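Local coordinates for protein glucosamine kinase (PDB 6HWJ) that catalyses the ATP- and magnesium-dependent phosphorylation of D-glucosamine to D-glucosamine 6-phosphate, and acts more weakly on glucose, at residues 29-37 / 48-57; 282-293 / 394-404. One frame throughout, in Å; residues are numbered along the deposited sequence.

Interaction 1. Residues 29-37 / 48-57; sequences VPGPLRLDA and GVVRSADAAR
Leu33, just ahead of its strand, and Leu35 within it both meet Val50 of the antiparallel neighbour on the packed face. Leu33 CB lies 3.8 Å from Val50 CG1, while Leu35 reaches the other branch, its CD1 3.9 Å from Val50 CG2. Leu35 gets there with CG anti to the backbone N (chi1 -175°) and a second torsion of 59° that turns CD1 back over the partner strand. Helix 5-11 covers this face, with Val9 against Leu33 and Val50, and Trp5 against Leu35. The strands are the two arms of the hairpin 34-42/45-51 in the N-terminal antiparallel sheet. Arg34 and Arg51 form a hydrogen-bonded pair, and Leu35 and Val50 a non-hydrogen-bonded one. A classic beta bulge follows: Val49 O accepts from Asp36 N at 2.8 Å and only weakly from Ala37 N at 3.4 Å. The extra residue sets the Asp36 carboxylate beside the two arginines on the other face, at its solvent-side end, where Arg34 is exposed. There Arg51 grips one oxygen side-on, Asp36 OD2 receiving NE at 2.9 Å through its syn lone pair and NH2 at 2.8 Å from above the carboxylate plane. Carboxylate and guanidinium planes stand 55° apart, and both bonds are bent. Arg34 NE turns to Asp36 OD1, so the carboxylate probably offsets the charge of both arginines. Beyond the strands the contact continues in the type I turn 52-55, exposed at Ala53, Asp54 and Ala55, where Ala53 N bonds to Pro30 O and Pro30 CG touches Asp54 CG at 3.7 Å.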
loop_
_atom_site.group_PDB
_atom_site.type_symbol
_atom_site.label_atom_id
_atom_site.label_comp_id
_atom_site.label_asym_id
_atom_site.label_seq_id
_atom_site.Cartn_x
_atom_site.Cartn_y
_atom_site.Cartn_z
ATOM N N VAL A 29 18.224 -3.407 22.074
ATOM C CA VAL A 29 18.947 -2.975 20.878
ATOM C C VAL A 29 20.435 -2.926 21.195
ATOM O O VAL A 29 20.834 -2.286 22.194
ATOM C CB VAL A 29 18.440 -1.593 20.414
ATOM C CG1 VAL A 29 19.279 -1.088 19.247
ATOM C CG2 VAL A 29 16.968 -1.668 20.040
ATOM N N PRO A 30 21.298 -3.569 20.404
ATOM C CA PRO A 30 22.720 -3.596 20.753
ATOM C C PRO A 30 23.385 -2.265 20.447
ATOM O O PRO A 30 23.160 -1.649 19.399
ATOM C CB PRO A 30 23.283 -4.724 19.876
ATOM C CG PRO A 30 22.385 -4.748 18.685
ATOM C CD PRO A 30 21.010 -4.300 19.154
ATOM N N GLY A 31 24.198 -1.817 21.394
ATOM C CA GLY A 31 24.914 -0.572 21.266
ATOM C C GLY A 31 26.390 -0.811 21.051
ATOM O O GLY A 31 26.866 -1.954 21.050
ATOM N N PRO A 32 27.155 0.272 20.881
ATOM C CA PRO A 32 26.637 1.646 20.913
ATOM C C PRO A 32 25.999 2.035 19.593
ATOM O O PRO A 32 26.268 1.389 18.578
ATOM C CB PRO A 32 27.887 2.481 21.186
ATOM C CG PRO A 32 28.981 1.712 20.495
ATOM C CD PRO A 32 28.607 0.238 20.611
ATOM N N LEU A 33 25.148 3.065 19.617
ATOM C CA LEU A 33 24.558 3.605 18.414
ATOM C C LEU A 33 25.562 4.484 17.669
ATOM O O LEU A 33 26.499 5.023 18.249
ATOM C CB LEU A 33 23.323 4.442 18.749
ATOM C CG LEU A 33 22.195 3.809 19.565
ATOM C CD1 LEU A 33 21.051 4.830 19.733
ATOM C CD2 LEU A 33 21.672 2.547 18.886
ATOM N N ARG A 34 25.341 4.629 16.369
ATOM C CA ARG A 34 26.145 5.518 15.540
ATOM C C ARG A 34 25.223 6.347 14.658
ATOM O O ARG A 34 24.330 5.807 13.997
ATOM C CB ARG A 34 27.135 4.732 14.669
ATOM C CG ARG A 34 28.167 5.613 13.973
ATOM C CD ARG A 34 29.088 4.799 13.073
ATOM N NE ARG A 34 28.379 4.273 11.909
ATOM C CZ ARG A 34 28.914 3.453 11.012
ATOM N NH1 ARG A 34 28.189 3.031 9.983
ATOM N NH2 ARG A 34 30.173 3.053 11.139
ATOM N N LEU A 35 25.450 7.649 14.633
ATOM C CA LEU A 35 24.664 8.556 13.816
ATOM C C LEU A 35 25.262 8.607 12.412
ATOM O O LEU A 35 26.408 9.028 12.235
ATOM C CB LEU A 35 24.626 9.939 14.452
ATOM C CG LEU A 35 23.756 11.004 13.794
ATOM C CD1 LEU A 35 22.295 10.542 13.731
ATOM C CD2 LEU A 35 23.868 12.317 14.572
ATOM N N ASP A 36 24.488 8.165 11.422
ATOM C CA ASP A 36 24.945 8.163 10.035
ATOM C C ASP A 36 24.602 9.456 9.306
ATOM O O ASP A 36 25.332 9.863 8.389
ATOM C CB ASP A 36 24.331 6.986 9.275
ATOM C CG ASP A 36 25.040 5.669 9.555
ATOM O OD1 ASP A 36 26.138 5.683 10.154
ATOM O OD2 ASP A 36 24.494 4.618 9.172
ATOM N N ALA A 37 23.498 10.103 9.671
ATOM C CA ALA A 37 23.072 11.323 8.996
ATOM C C ALA A 37 22.094 12.036 9.904
ATOM O O ALA A 37 21.375 11.400 10.680
ATOM C CB ALA A 37 22.425 11.012 7.635
ATOM N N GLY A 48 17.299 11.871 12.685
ATOM C CA GLY A 48 18.525 11.117 12.628
ATOM C C GLY A 48 18.303 9.827 11.858
ATOM O O GLY A 48 17.224 9.237 11.924
ATOM N N VAL A 49 19.318 9.428 11.106
ATOM C CA VAL A 49 19.449 8.083 10.567
ATOM C C VAL A 49 20.511 7.400 11.411
ATOM O O VAL A 49 21.686 7.784 11.376
ATOM C CB VAL A 49 19.827 8.104 9.083
ATOM C CG1 VAL A 49 20.071 6.692 8.590
ATOM C CG2 VAL A 49 18.728 8.793 8.269
ATOM N N VAL A 50 20.090 6.432 12.219
ATOM C CA VAL A 50 20.920 5.864 13.269
ATOM C C VAL A 50 21.127 4.389 12.975
ATOM O O VAL A 50 20.210 3.690 12.528
ATOM C CB VAL A 50 20.303 6.072 14.663
ATOM C CG1 VAL A 50 21.190 5.514 15.755
ATOM C CG2 VAL A 50 20.040 7.565 14.887
ATOM N N ARG A 51 22.341 3.931 13.218
ATOM C CA ARG A 51 22.705 2.522 13.086
ATOM C C ARG A 51 22.938 1.940 14.469
ATOM O O ARG A 51 23.725 2.486 15.256
ATOM C CB ARG A 51 23.946 2.391 12.208
ATOM C CG ARG A 51 24.226 1.018 11.684
ATOM C CD ARG A 51 25.505 1.027 10.838
ATOM N NE ARG A 51 25.397 1.929 9.690
ATOM C CZ ARG A 51 25.232 1.532 8.426
ATOM N NH1 ARG A 51 25.157 0.240 8.122
ATOM N NH2 ARG A 51 25.150 2.437 7.461
ATOM N N SER A 52 22.244 0.847 14.776
ATOM C CA SER A 52 22.583 0.088 15.964
ATOM C C SER A 52 23.786 -0.832 15.664
ATOM O O SER A 52 24.204 -1.007 14.514
ATOM C CB SER A 52 21.368 -0.706 16.447
ATOM O OG SER A 52 20.641 -1.270 15.373
ATOM N N ALA A 53 24.358 -1.399 16.720
ATOM C CA ALA A 53 25.604 -2.150 16.589
ATOM C C ALA A 53 25.454 -3.409 15.751
ATOM O O ALA A 53 26.466 -3.999 15.352
ATOM C CB ALA A 53 26.151 -2.514 17.982
ATOM N N ASP A 54 24.225 -3.839 15.476
ATOM C CA ASP A 54 23.968 -4.974 14.604
ATOM C C ASP A 54 23.783 -4.552 13.150
ATOM O O ASP A 54 23.268 -5.336 12.351
ATOM C CB ASP A 54 22.728 -5.733 15.084
ATOM C CG ASP A 54 21.485 -4.845 15.129
ATOM O OD1 ASP A 54 21.610 -3.635 14.826
ATOM O OD2 ASP A 54 20.394 -5.352 15.465
ATOM N N ALA A 55 24.175 -3.329 12.800
ATOM C CA ALA A 55 24.073 -2.756 11.457
ATOM C C ALA A 55 22.645 -2.410 11.050
ATOM O O ALA A 55 22.437 -1.900 9.938
ATOM C CB ALA A 55 24.677 -3.689 10.389
ATOM N N ALA A 56 21.648 -2.654 11.900
ATOM C CA ALA A 56 20.294 -2.223 11.589
ATOM C C ALA A 56 20.210 -0.697 11.582
ATOM O O ALA A 56 20.789 -0.027 12.437
ATOM C CB ALA A 56 19.303 -2.789 12.595
ATOM N N ARG A 57 19.495 -0.153 10.603
ATOM C CA ARG A 57 19.364 1.287 10.422
ATOM C C ARG A 57 17.961 1.734 10.786
ATOM O O ARG A 57 16.987 1.007 10.574
ATOM C CB ARG A 57 19.659 1.715 8.986
ATOM C CG ARG A 57 21.098 1.605 8.583
ATOM C CD ARG A 57 21.411 2.583 7.442
ATOM N NE ARG A 57 20.529 2.407 6.290
ATOM C CZ ARG A 57 20.528 3.201 5.222
ATOM N NH1 ARG A 57 19.688 2.968 4.223
ATOM N NH2 ARG A 57 21.358 4.229 5.156
#

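Interaction 2. Residues 282-293 / 394-404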
loop_
_atom_site.group_PDB
_atom_site.type_symbol
_atom_site.label_atom_id
_atom_site.label_comp_id
_atom_site.label_asym_id
_atom_site.label_seq_id
_atom_site.Cartn_x
_atom_site.Cartn_y
_atom_site.Cartn_z
ATOM N N VAL A 282 -3.808 -22.088 -17.253
ATOM C CA VAL A 282 -3.805 -20.664 -17.555
ATOM C C VAL A 282 -2.465 -20.040 -17.191
ATOM O O VAL A 282 -1.956 -19.172 -17.913
ATOM C CB VAL A 282 -4.962 -19.960 -16.830
ATOM C CG1 VAL A 282 -4.761 -18.464 -16.849
ATOM C CG2 VAL A 282 -6.284 -20.321 -17.477
ATOM N N TYR A 283 -1.873 -20.459 -16.067
ATOM C CA TYR A 283 -0.561 -19.927 -15.708
ATOM C C TYR A 283 0.469 -20.233 -16.789
ATOM O O TYR A 283 1.425 -19.469 -16.971
ATOM C CB TYR A 283 -0.093 -20.494 -14.368
ATOM C CG TYR A 283 -0.905 -20.064 -13.176
ATOM C CD1 TYR A 283 -1.754 -18.978 -13.244
ATOM C CD2 TYR A 283 -0.807 -20.751 -11.965
ATOM C CE1 TYR A 283 -2.504 -18.575 -12.139
ATOM C CE2 TYR A 283 -1.542 -20.355 -10.854
ATOM C CZ TYR A 283 -2.395 -19.269 -10.956
ATOM O OH TYR A 283 -3.124 -18.858 -9.849
ATOM N N ALA A 284 0.273 -21.331 -17.525
ATOM C CA ALA A 284 1.258 -21.758 -18.515
ATOM C C ALA A 284 1.400 -20.748 -19.649
ATOM O O ALA A 284 2.479 -20.615 -20.230
ATOM C CB ALA A 284 0.872 -23.127 -19.073
ATOM N N GLU A 285 0.337 -20.025 -19.969
ATOM C CA GLU A 285 0.378 -19.080 -21.072
ATOM C C GLU A 285 1.142 -17.807 -20.736
ATOM O O GLU A 285 1.315 -16.959 -21.613
ATOM C CB GLU A 285 -1.050 -18.738 -21.511
ATOM C CG GLU A 285 -1.828 -19.941 -22.036
ATOM C CD GLU A 285 -1.178 -20.577 -23.256
ATOM O OE1 GLU A 285 -0.674 -19.831 -24.124
ATOM O OE2 GLU A 285 -1.166 -21.823 -23.343
ATOM N N LEU A 286 1.619 -17.659 -19.497
ATOM C CA LEU A 286 2.427 -16.497 -19.147
ATOM C C LEU A 286 3.717 -16.439 -19.952
ATOM O O LEU A 286 4.265 -15.355 -20.160
ATOM C CB LEU A 286 2.744 -16.523 -17.652
ATOM C CG LEU A 286 1.551 -16.225 -16.740
ATOM C CD1 LEU A 286 1.938 -16.450 -15.286
ATOM C CD2 LEU A 286 1.062 -14.800 -16.954
ATOM N N ASP A 287 4.226 -17.586 -20.403
ATOM C CA ASP A 287 5.493 -17.580 -21.131
ATOM C C ASP A 287 5.403 -16.759 -22.411
ATOM O O ASP A 287 6.417 -16.233 -22.881
ATOM C CB ASP A 287 5.926 -19.015 -21.441
ATOM C CG ASP A 287 6.177 -19.830 -20.184
ATOM O OD1 ASP A 287 6.561 -19.236 -19.154
ATOM O OD2 ASP A 287 5.986 -21.066 -20.227
ATOM N N ALA A 288 4.212 -16.625 -22.980
ATOM C CA ALA A 288 4.032 -15.850 -24.200
ATOM C C ALA A 288 3.866 -14.358 -23.948
ATOM O O ALA A 288 3.695 -13.602 -24.908
ATOM C CB ALA A 288 2.813 -16.358 -24.970
ATOM N N LEU A 289 3.916 -13.916 -22.695
ATOM C CA LEU A 289 3.684 -12.518 -22.354
ATOM C C LEU A 289 4.976 -11.753 -22.099
ATOM O O LEU A 289 4.938 -10.660 -21.534
ATOM C CB LEU A 289 2.768 -12.420 -21.135
ATOM C CG LEU A 289 1.393 -13.063 -21.333
ATOM C CD1 LEU A 289 0.555 -12.887 -20.103
ATOM C CD2 LEU A 289 0.675 -12.507 -22.566
ATOM N N ALA A 290 6.117 -12.298 -22.509
ATOM C CA ALA A 290 7.363 -11.553 -22.432
ATOM C C ALA A 290 7.244 -10.268 -23.241
ATOM O O ALA A 290 6.689 -10.257 -24.338
ATOM C CB ALA A 290 8.525 -12.394 -22.948
ATOM N N GLY A 291 7.761 -9.177 -22.685
ATOM C CA GLY A 291 7.647 -7.873 -23.294
ATOM C C GLY A 291 6.507 -7.023 -22.758
ATOM O O GLY A 291 6.440 -5.838 -23.083
ATOM N N THR A 292 5.610 -7.589 -21.962
ATOM C CA THR A 292 4.498 -6.810 -21.432
ATOM C C THR A 292 5.041 -5.702 -20.534
ATOM O O THR A 292 6.034 -5.909 -19.825
ATOM C CB THR A 292 3.532 -7.717 -20.664
ATOM O OG1 THR A 292 2.311 -7.015 -20.415
ATOM C CG2 THR A 292 4.131 -8.167 -19.340
ATOM N N PRO A 293 4.441 -4.512 -20.556
ATOM C CA PRO A 293 5.056 -3.361 -19.872
ATOM C C PRO A 293 4.896 -3.428 -18.363
ATOM O O PRO A 293 3.800 -3.670 -17.848
ATOM C CB PRO A 293 4.309 -2.153 -20.459
ATOM C CG PRO A 293 2.970 -2.703 -20.838
ATOM C CD PRO A 293 3.232 -4.126 -21.315
ATOM N N ASP A 394 -2.106 -4.386 -20.299
ATOM C CA ASP A 394 -2.085 -5.613 -21.115
ATOM C C ASP A 394 -3.124 -6.566 -20.527
ATOM O O ASP A 394 -2.864 -7.241 -19.521
ATOM C CB ASP A 394 -0.691 -6.228 -21.116
ATOM C CG ASP A 394 -0.564 -7.416 -22.074
ATOM O OD1 ASP A 394 -1.597 -7.912 -22.576
ATOM O OD2 ASP A 394 0.578 -7.868 -22.292
ATOM N N ASP A 395 -4.308 -6.616 -21.150
ATOM C CA ASP A 395 -5.416 -7.370 -20.577
ATOM C C ASP A 395 -5.299 -8.871 -20.815
ATOM O O ASP A 395 -6.123 -9.635 -20.296
ATOM C CB ASP A 395 -6.760 -6.855 -21.103
ATOM C CG ASP A 395 -6.842 -6.856 -22.613
ATOM O OD1 ASP A 395 -5.977 -7.473 -23.267
ATOM O OD2 ASP A 395 -7.774 -6.214 -23.133
ATOM N N ARG A 396 -4.291 -9.322 -21.554
ATOM C CA ARG A 396 -3.989 -10.750 -21.560
ATOM C C ARG A 396 -3.660 -11.255 -20.165
ATOM O O ARG A 396 -3.826 -12.443 -19.890
ATOM C CB ARG A 396 -2.826 -11.043 -22.509
ATOM C CG ARG A 396 -3.110 -10.665 -23.965
ATOM C CD ARG A 396 -1.863 -10.824 -24.813
ATOM N NE ARG A 396 -0.754 -10.017 -24.308
ATOM C CZ ARG A 396 0.496 -10.108 -24.744
ATOM N NH1 ARG A 396 0.804 -10.972 -25.706
ATOM N NH2 ARG A 396 1.434 -9.334 -24.222
ATOM N N LEU A 397 -3.211 -10.373 -19.273
ATOM C CA LEU A 397 -2.845 -10.760 -17.918
ATOM C C LEU A 397 -4.035 -10.886 -16.990
ATOM O O LEU A 397 -3.867 -11.360 -15.865
ATOM C CB LEU A 397 -1.868 -9.747 -17.339
ATOM C CG LEU A 397 -0.465 -9.740 -17.932
ATOM C CD1 LEU A 397 0.261 -8.462 -17.588
ATOM C CD2 LEU A 397 0.300 -10.943 -17.414
ATOM N N LEU A 398 -5.235 -10.464 -17.420
ATOM C CA LEU A 398 -6.359 -10.419 -16.493
ATOM C C LEU A 398 -6.638 -11.790 -15.886
ATOM O O LEU A 398 -6.706 -11.937 -14.666
ATOM C CB LEU A 398 -7.607 -9.891 -17.202
ATOM C CG LEU A 398 -7.696 -8.379 -17.389
ATOM C CD1 LEU A 398 -9.033 -7.993 -18.008
ATOM C CD2 LEU A 398 -7.491 -7.687 -16.052
ATOM N N THR A 399 -6.816 -12.815 -16.722
ATOM C CA THR A 399 -7.213 -14.110 -16.164
ATOM C C THR A 399 -6.117 -14.726 -15.299
ATOM O O THR A 399 -6.401 -15.093 -14.151
ATOM C CB THR A 399 -7.647 -15.046 -17.279
ATOM O OG1 THR A 399 -8.708 -14.423 -18.017
ATOM C CG2 THR A 399 -8.154 -16.380 -16.697
ATOM N N PRO A 400 -4.872 -14.889 -15.765
ATOM C CA PRO A 400 -3.865 -15.497 -14.875
ATOM C C PRO A 400 -3.661 -14.742 -13.573
ATOM O O PRO A 400 -3.553 -15.377 -12.519
ATOM C CB PRO A 400 -2.596 -15.530 -15.739
ATOM C CG PRO A 400 -2.847 -14.618 -16.894
ATOM C CD PRO A 400 -4.351 -14.632 -17.114
ATOM N N LEU A 401 -3.585 -13.401 -13.602
ATOM C CA LEU A 401 -3.357 -12.659 -12.367
ATOM C C LEU A 401 -4.581 -12.694 -11.455
ATOM O O LEU A 401 -4.445 -12.718 -10.223
ATOM C CB LEU A 401 -2.972 -11.221 -12.676
ATOM C CG LEU A 401 -1.628 -10.956 -13.346
ATOM C CD1 LEU A 401 -1.334 -9.448 -13.367
ATOM C CD2 LEU A 401 -0.496 -11.713 -12.649
ATOM N N ARG A 402 -5.785 -12.698 -12.025
ATOM C CA ARG A 402 -6.976 -12.791 -11.185
ATOM C C ARG A 402 -7.029 -14.135 -10.469
ATOM O O ARG A 402 -7.274 -14.196 -9.259
ATOM C CB ARG A 402 -8.236 -12.558 -12.017
ATOM C CG ARG A 402 -9.525 -12.763 -11.248
ATOM C CD ARG A 402 -9.664 -11.778 -10.065
ATOM N NE ARG A 402 -10.870 -12.064 -9.295
ATOM C CZ ARG A 402 -12.086 -11.613 -9.614
ATOM N NH1 ARG A 402 -13.128 -11.954 -8.875
ATOM N NH2 ARG A 402 -12.250 -10.815 -10.657
ATOM N N TYR A 403 -6.777 -15.230 -11.199
ATOM C CA TYR A 403 -6.751 -16.529 -10.556
ATOM C C TYR A 403 -5.772 -16.515 -9.391
ATOM O O TYR A 403 -6.079 -17.012 -8.308
ATOM C CB TYR A 403 -6.382 -17.621 -11.573
ATOM C CG TYR A 403 -7.478 -17.982 -12.567
ATOM C CD1 TYR A 403 -8.744 -17.412 -12.490
ATOM C CD2 TYR A 403 -7.246 -18.915 -13.573
ATOM C CE1 TYR A 403 -9.745 -17.759 -13.400
ATOM C CE2 TYR A 403 -8.235 -19.267 -14.470
ATOM C CZ TYR A 403 -9.484 -18.678 -14.381
ATOM O OH TYR A 403 -10.472 -19.026 -15.290
ATOM N N ALA A 404 -4.580 -15.942 -9.597
ATOM C CA ALA A 404 -3.573 -15.914 -8.540
ATOM C C ALA A 404 -4.056 -15.103 -7.336
ATOM O O ALA A 404 -3.713 -15.421 -6.190
ATOM C CB ALA A 404 -2.273 -15.330 -9.082
HETATM O O HOH W 1 4.225 -9.000 -25.195
#
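An Asx turn at Asp394 leads through a 3-10 turn into helix 398-416, and this lead-in to the helix packs against the end of helix 266-284 and the 3-10 segment and type II turn that follow it. Thr292 OG1 donates across the contact to Asp394 OD2 at 2.7 Å, reaching it on the anti side; its first torsion, -167°, sets the hydroxyl anti to the backbone N. On its syn side Asp394 OD2 takes Arg396 NH2 at 2.6 Å. Asp394 OD1 receives both Arg396 NE and the backbone N of Arg396, the latter bond closing the Asx turn. Two nearly straight bonds, one to each oxygen, thus hold the guanidinium nearly coplanar with the carboxylate. Leu289 CD2 sits squarely over one guanidinium face, 3.2 Å from Arg396 CZ. The other branch, Leu289 CD1, presses on Leu397 CD2 at 3.3 Å, tighter than usual for two methyls. Further along, Leu286 CD2 fits against the Pro400 ring, 3.9 Å from CG, and Val282 straddles two residues: CG1 packs on Pro400, and CG2 comes within 3.7 Å of Tyr403 CE2. Tyr283 turns its ring edge to the helix, CE1 lying 3.4 Å from Pro400 O. Met253 touches Tyr283, Leu286 and Ala404, so helix 243-263 also borders this apolar layer. At the polar end, a water lying in the guanidinium plane accepts from Arg396 NH2 and donates to Ala290 O at 2.9 Å.

The two contacts lie far apart in this monomeric kinase: their centres are 43 Å from each other, their nearest atoms about 28 Å, and they do not touch. Interaction 1 pairs neighbouring strands of the N-terminal sheet, away from the annotated sites; a bound magnesium ion lies about 8 Å from the side chain of Val29. Interaction 2 instead brings together segments with 100 residues between them in the helical C-terminal part. It lies nearer to the sugar site: the side chain of Ala404 is about 10 Å from that of Glu409, which binds D-glucosamine. Helix 398-416 carries both residues and therefore connects this packing to the sugar site.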